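Local coordinates for plasmin and fibronectin-binding protein A (Streptococcus pneumoniae, PDB 4MR0), which acts as a fibronectin-dependent adhesin and invasin of the bacterial surface, binding human fibronectin, plasmin, plasminogen and serum albumin, at residues Asn363-Met374 with Asp386-Lys397. Residues are numbered along the deposited sequence; the frame is centred on the assembly and turned at random.
Sequences NIKILNNHFDNM and DVLIKGNRFDKK
Ile364-Leu367 pairs in parallel with Val387-Lys390, the strand axes 4.7 Å apart and within 3° of parallel, and after a short break at Asn368-Asn369 and Gly391-Asn392 the pairing resumes between His370-Asp372 and Arg393-Asp395. This in-register repetition over successive turns is the hallmark of a parallel beta-helix, and it sets several like residues on one another: Ile366 on Ile389, Phe371 on Phe394, Asn369 beside Asn392. At this break the Asn392 amide bridges backbone to backbone. Its ND2 donates almost straight to Ile366 O at 2.9 Å, arriving from above the carbonyl plane, while Lys390 N takes the same oxygen nearly along its axis; its OD1 accepts from Asn369 N at 2.8 Å. Inside, the Phe rings point the same way but are oblique, planes at 40°; Phe371 CD2 comes within 3.4 Å of Phe394 CE2, over one face of the Phe394 ring. Outside, His370 CG is anti to the backbone N, which lays its imidazole alongside the extended Arg393 chain; the guanidinium stacks on it at 26°. Asp395 OD2 takes two donors, His370 NE2 at 2.6 Å on its anti side and Arg393 NE at 2.7 Å on its syn lone pair, which probably offset the nearby Asp372 carboxylate. Beyond the strands, Asn373 OD1 receives Lys397 N (2.8 Å). The pair continues a ladder between strands 329-337 and 431-440: Phe336 and Phe438 extend the aromatic row, Asn436 repeats the asparagine bridge against Ile389 and Asn392, and Val379 of strand 377-381 packs against Ile366, Phe371 and Ile389.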
ATOM      1  N   ASN A 363     -11.442   1.630   8.386  1.00 14.36           N
ATOM      2  CA  ASN A 363     -12.009   2.636   7.483  1.00 13.57           C
ATOM      3  C   ASN A 363     -10.893   3.188   6.608  1.00 13.45           C
ATOM      4  O   ASN A 363     -10.571   4.384   6.627  1.00 12.35           O
ATOM      5  CB  ASN A 363     -12.707   3.765   8.252  1.00 15.04           C
ATOM      6  CG  ASN A 363     -13.505   4.689   7.330  1.00 16.59           C
ATOM      7  OD1 ASN A 363     -13.820   4.326   6.194  1.00 17.34           O
ATOM      8  ND2 ASN A 363     -13.845   5.876   7.819  1.00 15.57           N
ATOM      9  N   ILE A 364     -10.309   2.271   5.847  1.00 11.56           N
ATOM     10  CA  ILE A 364      -9.209   2.546   4.940  1.00 13.36           C
ATOM     11  C   ILE A 364      -9.794   2.575   3.535  1.00 12.93           C
ATOM     12  O   ILE A 364     -10.336   1.575   3.061  1.00 13.68           O
ATOM     13  CB  ILE A 364      -8.152   1.424   5.017  1.00 12.56           C
ATOM     14  CG1 ILE A 364      -7.766   1.174   6.482  1.00 12.07           C
ATOM     15  CG2 ILE A 364      -6.931   1.788   4.185  1.00 12.59           C
ATOM     16  CD1 ILE A 364      -7.123   2.378   7.162  1.00 14.48           C
ATOM     17  N   LYS A 365      -9.683   3.721   2.876  1.00 12.03           N
ATOM     18  CA  LYS A 365     -10.218   3.866   1.531  1.00 13.07           C
ATOM     19  C   LYS A 365      -9.102   4.096   0.530  1.00 11.43           C
ATOM     20  O   LYS A 365      -8.280   4.989   0.703  1.00 13.76           O
ATOM     21  CB  LYS A 365     -11.203   5.033   1.483  1.00 12.61           C
ATOM     22  CG  LYS A 365     -12.403   4.849   2.386  1.00 15.47           C
ATOM     23  CD  LYS A 365     -13.320   6.074   2.355  1.00 18.44           C
ATOM     24  CE  LYS A 365     -14.571   5.824   3.182  1.00 19.60           C
ATOM     25  NZ  LYS A 365     -15.350   7.073   3.388  1.00 27.46           N
ATOM     26  N   ILE A 366      -9.082   3.283  -0.516  1.00 10.60           N
ATOM     27  CA  ILE A 366      -8.066   3.382  -1.558  1.00 13.25           C
ATOM     28  C   ILE A 366      -8.884   3.623  -2.808  1.00 13.40           C
ATOM     29  O   ILE A 366      -9.472   2.694  -3.360  1.00 13.07           O
ATOM     30  CB  ILE A 366      -7.268   2.068  -1.634  1.00 13.52           C
ATOM     31  CG1 ILE A 366      -6.520   1.876  -0.306  1.00 16.06           C
ATOM     32  CG2 ILE A 366      -6.318   2.093  -2.818  1.00 10.38           C
ATOM     33  CD1 ILE A 366      -5.829   0.542  -0.152  1.00 18.46           C
ATOM     34  N   LEU A 367      -8.904   4.882  -3.238  1.00 14.37           N
ATOM     35  CA  LEU A 367      -9.740   5.307  -4.349  1.00 13.44           C
ATOM     36  C   LEU A 367      -9.120   5.941  -5.586  1.00 13.42           C
ATOM     37  O   LEU A 367      -8.243   6.794  -5.504  1.00 12.01           O
ATOM     38  CB  LEU A 367     -10.771   6.291  -3.808  1.00 12.42           C
ATOM     39  CG  LEU A 367     -11.384   5.962  -2.441  1.00 13.27           C
ATOM     40  CD1 LEU A 367     -12.162   7.175  -1.939  1.00 14.55           C
ATOM     41  CD2 LEU A 367     -12.301   4.742  -2.552  1.00 12.86           C
ATOM     42  N   ASN A 368      -9.622   5.520  -6.735  1.00 14.01           N
ATOM     43  CA  ASN A 368      -9.208   6.086  -8.003  1.00 17.22           C
ATOM     44  C   ASN A 368      -7.703   6.309  -8.186  1.00 16.92           C
ATOM     45  O   ASN A 368      -7.293   7.377  -8.649  1.00 16.20           O
ATOM     46  CB  ASN A 368      -9.951   7.412  -8.180  1.00 19.86           C
ATOM     47  CG  ASN A 368     -11.454   7.260  -8.023  1.00 25.91           C
ATOM     48  OD1 ASN A 368     -12.146   8.181  -7.571  1.00 31.04           O
ATOM     49  ND2 ASN A 368     -11.972   6.099  -8.406  1.00 27.61           N
ATOM     50  N   ASN A 369      -6.886   5.323  -7.814  1.00 16.94           N
ATOM     51  CA  ASN A 369      -5.434   5.434  -7.987  1.00 17.28           C
ATOM     52  C   ASN A 369      -5.017   4.624  -9.208  1.00 18.31           C
ATOM     53  O   ASN A 369      -5.767   3.763  -9.675  1.00 19.28           O
ATOM     54  CB  ASN A 369      -4.678   4.870  -6.777  1.00 16.63           C
ATOM     55  CG  ASN A 369      -5.042   5.560  -5.485  1.00 15.21           C
ATOM     56  OD1 ASN A 369      -5.786   5.017  -4.654  1.00 16.07           O
ATOM     57  ND2 ASN A 369      -4.530   6.768  -5.306  1.00 12.60           N
ATOM     58  N   HIS A 370      -3.817   4.896  -9.717  1.00 17.18           N
ATOM     59  CA  HIS A 370      -3.284   4.153 -10.856  1.00 17.30           C
ATOM     60  C   HIS A 370      -2.021   3.424 -10.386  1.00 17.84           C
ATOM     61  O   HIS A 370      -1.001   4.051 -10.104  1.00 17.87           O
ATOM     62  CB  HIS A 370      -2.932   5.098 -12.013  1.00 17.85           C
ATOM     63  CG  HIS A 370      -2.432   4.395 -13.238  1.00 21.48           C
ATOM     64  ND1 HIS A 370      -2.092   5.065 -14.394  1.00 22.18           N
ATOM     65  CD2 HIS A 370      -2.221   3.080 -13.491  1.00 20.64           C
ATOM     66  CE1 HIS A 370      -1.694   4.194 -15.306  1.00 21.36           C
ATOM     67  NE2 HIS A 370      -1.762   2.983 -14.783  1.00 21.53           N
ATOM     68  N   PHE A 371      -2.100   2.103 -10.283  1.00 16.51           N
ATOM     69  CA  PHE A 371      -0.965   1.294  -9.849  1.00 16.35           C
ATOM     70  C   PHE A 371      -0.338   0.759 -11.133  1.00 18.07           C
ATOM     71  O   PHE A 371      -0.751  -0.275 -11.662  1.00 17.02           O
ATOM     72  CB  PHE A 371      -1.459   0.158  -8.966  1.00 16.50           C
ATOM     73  CG  PHE A 371      -2.176   0.626  -7.730  1.00 17.13           C
ATOM     74  CD1 PHE A 371      -1.482   1.280  -6.714  1.00 16.52           C
ATOM     75  CD2 PHE A 371      -3.543   0.424  -7.586  1.00 16.05           C
ATOM     76  CE1 PHE A 371      -2.149   1.728  -5.562  1.00 16.50           C
ATOM     77  CE2 PHE A 371      -4.219   0.866  -6.440  1.00 18.04           C
ATOM     78  CZ  PHE A 371      -3.520   1.518  -5.429  1.00 15.51           C
ATOM     79  N   ASP A 372       0.672   1.481 -11.610  1.00 18.38           N
ATOM     80  CA  ASP A 372       1.337   1.183 -12.870  1.00 19.38           C
ATOM     81  C   ASP A 372       2.498   0.192 -12.866  1.00 19.75           C
ATOM     82  O   ASP A 372       3.665   0.576 -12.744  1.00 18.71           O
ATOM     83  CB  ASP A 372       1.799   2.501 -13.492  1.00 20.52           C
ATOM     84  CG  ASP A 372       1.983   2.412 -14.995  1.00 23.36           C
ATOM     85  OD1 ASP A 372       1.870   1.304 -15.553  1.00 24.97           O
ATOM     86  OD2 ASP A 372       2.244   3.463 -15.614  1.00 21.98           O
ATOM     87  N   ASN A 373       2.163  -1.084 -13.015  1.00 20.40           N
ATOM     88  CA  ASN A 373       3.153  -2.157 -13.083  1.00 22.11           C
ATOM     89  C   ASN A 373       3.952  -2.412 -11.802  1.00 22.18           C
ATOM     90  O   ASN A 373       5.184  -2.444 -11.836  1.00 23.80           O
ATOM     91  CB  ASN A 373       4.112  -1.879 -14.262  1.00 22.09           C
ATOM     92  CG  ASN A 373       4.839  -3.125 -14.743  1.00 23.36           C
ATOM     93  OD1 ASN A 373       4.239  -4.196 -14.889  1.00 22.30           O
ATOM     94  ND2 ASN A 373       6.138  -2.988 -15.011  1.00 23.10           N
ATOM     95  N   MET A 374       3.260  -2.600 -10.678  1.00 20.58           N
ATOM     96  CA  MET A 374       3.936  -2.885  -9.410  1.00 20.71           C
ATOM     97  C   MET A 374       4.561  -4.274  -9.520  1.00 20.61           C
ATOM     98  O   MET A 374       4.061  -5.126 -10.252  1.00 21.96           O
ATOM     99  CB  MET A 374       2.943  -2.864  -8.244  1.00 20.42           C
ATOM    100  CG  MET A 374       2.904  -1.548  -7.443  1.00 19.02           C
ATOM    101  SD  MET A 374       2.385  -0.044  -8.284  1.00 16.89           S
ATOM    102  CE  MET A 374       3.934   0.419  -9.157  1.00 20.37           C
ATOM    103  N   ASP A 386     -12.802  -2.965   7.627  1.00 13.97           N
ATOM    104  CA  ASP A 386     -13.571  -1.960   6.895  1.00 15.55           C
ATOM    105  C   ASP A 386     -12.659  -1.246   5.902  1.00 15.82           C
ATOM    106  O   ASP A 386     -12.204  -0.123   6.128  1.00 15.37           O
ATOM    107  CB  ASP A 386     -14.215  -0.952   7.857  1.00 15.46           C
ATOM    108  CG  ASP A 386     -15.053   0.097   7.134  1.00 21.15           C
ATOM    109  OD1 ASP A 386     -15.390  -0.113   5.943  1.00 19.59           O
ATOM    110  OD2 ASP A 386     -15.387   1.130   7.761  1.00 21.11           O
ATOM    111  N   VAL A 387     -12.395  -1.931   4.797  1.00 15.32           N
ATOM    112  CA  VAL A 387     -11.538  -1.418   3.743  1.00 13.99           C
ATOM    113  C   VAL A 387     -12.333  -1.275   2.462  1.00 14.11           C
ATOM    114  O   VAL A 387     -13.206  -2.098   2.166  1.00 14.89           O
ATOM    115  CB  VAL A 387     -10.376  -2.388   3.466  1.00 14.55           C
ATOM    116  CG1 VAL A 387      -9.470  -1.823   2.388  1.00 15.01           C
ATOM    117  CG2 VAL A 387      -9.601  -2.648   4.748  1.00 16.65           C
ATOM    118  N   LEU A 388     -12.036  -0.226   1.705  1.00 13.85           N
ATOM    119  CA  LEU A 388     -12.704  -0.000   0.435  1.00 13.17           C
ATOM    120  C   LEU A 388     -11.650   0.284  -0.625  1.00 12.56           C
ATOM    121  O   LEU A 388     -10.943   1.293  -0.562  1.00 14.88           O
ATOM    122  CB  LEU A 388     -13.687   1.176   0.527  1.00 13.21           C
ATOM    123  CG  LEU A 388     -14.375   1.548  -0.799  1.00 14.64           C
ATOM    124  CD1 LEU A 388     -15.153   0.341  -1.331  1.00 13.19           C
ATOM    125  CD2 LEU A 388     -15.306   2.745  -0.594  1.00 14.83           C
ATOM    126  N   ILE A 389     -11.531  -0.633  -1.577  1.00 11.96           N
ATOM    127  CA  ILE A 389     -10.590  -0.514  -2.687  1.00 12.72           C
ATOM    128  C   ILE A 389     -11.508  -0.354  -3.890  1.00 14.20           C
ATOM    129  O   ILE A 389     -12.047  -1.338  -4.410  1.00 13.77           O
ATOM    130  CB  ILE A 389      -9.752  -1.791  -2.821  1.00 13.37           C
ATOM    131  CG1 ILE A 389      -8.986  -2.027  -1.515  1.00 13.70           C
ATOM    132  CG2 ILE A 389      -8.794  -1.659  -3.996  1.00 16.03           C
ATOM    133  CD1 ILE A 389      -8.559  -3.465  -1.292  1.00 13.27           C
ATOM    134  N   LYS A 390     -11.675   0.889  -4.331  1.00 14.55           N
ATOM    135  CA  LYS A 390     -12.608   1.182  -5.411  1.00 16.44           C
ATOM    136  C   LYS A 390     -12.157   2.114  -6.526  1.00 15.26           C
ATOM    137  O   LYS A 390     -11.487   3.129  -6.290  1.00 11.73           O
ATOM    138  CB  LYS A 390     -13.888   1.727  -4.775  1.00 19.69           C
ATOM    139  CG  LYS A 390     -14.962   2.183  -5.738  1.00 22.88           C
ATOM    140  CD  LYS A 390     -16.280   2.318  -4.993  1.00 27.72           C
ATOM    141  CE  LYS A 390     -16.915   3.680  -5.203  1.00 31.29           C
ATOM    142  NZ  LYS A 390     -16.063   4.768  -4.647  1.00 32.68           N
ATOM    143  N   GLY A 391     -12.548   1.753  -7.748  1.00 14.56           N
ATOM    144  CA  GLY A 391     -12.237   2.561  -8.916  1.00 15.51           C
ATOM    145  C   GLY A 391     -10.778   2.762  -9.265  1.00 15.04           C
ATOM    146  O   GLY A 391     -10.426   3.758  -9.907  1.00 16.33           O
ATOM    147  N   ASN A 392      -9.928   1.827  -8.856  1.00 14.73           N
ATOM    148  CA  ASN A 392      -8.501   1.921  -9.135  1.00 15.38           C
ATOM    149  C   ASN A 392      -8.161   1.210 -10.441  1.00 17.64           C
ATOM    150  O   ASN A 392      -8.918   0.370 -10.920  1.00 15.29           O
ATOM    151  CB  ASN A 392      -7.701   1.277  -8.002  1.00 15.23           C
ATOM    152  CG  ASN A 392      -7.936   1.950  -6.668  1.00 14.51           C
ATOM    153  OD1 ASN A 392      -7.374   3.011  -6.388  1.00 13.45           O
ATOM    154  ND2 ASN A 392      -8.782   1.341  -5.838  1.00 11.69           N
ATOM    155  N   ARG A 393      -7.020   1.564 -11.014  1.00 18.78           N
ATOM    156  CA  ARG A 393      -6.553   0.939 -12.241  1.00 19.68           C
ATOM    157  C   ARG A 393      -5.232   0.225 -11.936  1.00 19.60           C
ATOM    158  O   ARG A 393      -4.255   0.854 -11.528  1.00 18.70           O
ATOM    159  CB  ARG A 393      -6.348   1.997 -13.325  1.00 23.98           C
ATOM    160  CG  ARG A 393      -5.590   1.490 -14.532  1.00 30.74           C
ATOM    161  CD  ARG A 393      -5.518   2.548 -15.611  1.00 36.04           C
ATOM    162  NE  ARG A 393      -4.610   2.158 -16.685  1.00 42.09           N
ATOM    163  CZ  ARG A 393      -4.377   2.893 -17.768  1.00 44.84           C
ATOM    164  NH1 ARG A 393      -4.989   4.063 -17.922  1.00 45.99           N
ATOM    165  NH2 ARG A 393      -3.524   2.464 -18.691  1.00 45.78           N
ATOM    166  N   PHE A 394      -5.207  -1.090 -12.115  1.00 19.42           N
ATOM    167  CA  PHE A 394      -3.993  -1.864 -11.853  1.00 20.20           C
ATOM    168  C   PHE A 394      -3.449  -2.384 -13.171  1.00 22.77           C
ATOM    169  O   PHE A 394      -4.077  -3.238 -13.805  1.00 24.06           O
ATOM    170  CB  PHE A 394      -4.279  -3.078 -10.963  1.00 18.16           C
ATOM    171  CG  PHE A 394      -4.886  -2.748  -9.626  1.00 18.13           C
ATOM    172  CD1 PHE A 394      -6.192  -2.267  -9.535  1.00 17.33           C
ATOM    173  CD2 PHE A 394      -4.172  -2.988  -8.451  1.00 16.23           C
ATOM    174  CE1 PHE A 394      -6.782  -2.035  -8.292  1.00 16.08           C
ATOM    175  CE2 PHE A 394      -4.744  -2.763  -7.205  1.00 16.81           C
ATOM    176  CZ  PHE A 394      -6.055  -2.287  -7.118  1.00 18.24           C
ATOM    177  N   ASP A 395      -2.290  -1.883 -13.584  1.00 21.99           N
ATOM    178  CA  ASP A 395      -1.688  -2.344 -14.828  1.00 24.34           C
ATOM    179  C   ASP A 395      -0.499  -3.244 -14.526  1.00 25.26           C
ATOM    180  O   ASP A 395       0.221  -3.034 -13.549  1.00 23.74           O
ATOM    181  CB  ASP A 395      -1.227  -1.163 -15.686  1.00 26.09           C
ATOM    182  CG  ASP A 395      -2.387  -0.355 -16.250  1.00 29.62           C
ATOM    183  OD1 ASP A 395      -3.388  -0.963 -16.692  1.00 32.21           O
ATOM    184  OD2 ASP A 395      -2.291   0.889 -16.269  1.00 31.63           O
ATOM    185  N   LYS A 396      -0.305  -4.259 -15.357  1.00 25.24           N
ATOM    186  CA  LYS A 396       0.811  -5.175 -15.175  1.00 26.44           C
ATOM    187  C   LYS A 396       1.322  -5.585 -16.541  1.00 28.31           C
ATOM    188  O   LYS A 396       0.599  -6.191 -17.333  1.00 29.12           O
ATOM    189  CB  LYS A 396       0.371  -6.406 -14.380  1.00 25.65           C
ATOM    190  CG  LYS A 396       1.488  -7.396 -14.074  1.00 25.37           C
ATOM    191  CD  LYS A 396       2.590  -6.787 -13.219  1.00 25.63           C
ATOM    192  CE  LYS A 396       3.625  -7.841 -12.839  1.00 26.01           C
ATOM    193  NZ  LYS A 396       4.821  -7.258 -12.167  1.00 24.89           N
ATOM    194  N   LYS A 397       2.568  -5.231 -16.823  1.00 30.11           N
ATOM    195  CA  LYS A 397       3.178  -5.551 -18.103  1.00 31.05           C
ATOM    196  C   LYS A 397       3.959  -6.859 -18.031  1.00 31.72           C
ATOM    197  O   LYS A 397       4.071  -7.477 -16.969  1.00 30.49           O
ATOM    198  CB  LYS A 397       4.107  -4.416 -18.537  1.00 31.64           C
ATOM    199  CG  LYS A 397       3.399  -3.092 -18.769  1.00 35.12           C
ATOM    200  CD  LYS A 397       4.345  -2.063 -19.378  1.00 39.06           C
ATOM    201  CE  LYS A 397       5.238  -1.404 -18.340  1.00 40.66           C
ATOM    202  NZ  LYS A 397       4.624  -0.142 -17.825  1.00 42.99           N
TER
HETATM  203  O   HOH W   1       0.202  -2.740 -10.818  1.00 18.26           O
HETATM  204  O   HOH W   2       6.955  -5.005 -12.012  1.00 23.72           O
HETATM  205  O   HOH W   3       7.020   0.049 -15.936  1.00 26.70           O
HETATM  206  O   HOH W   4       5.969  -7.158 -14.838  1.00 32.58           O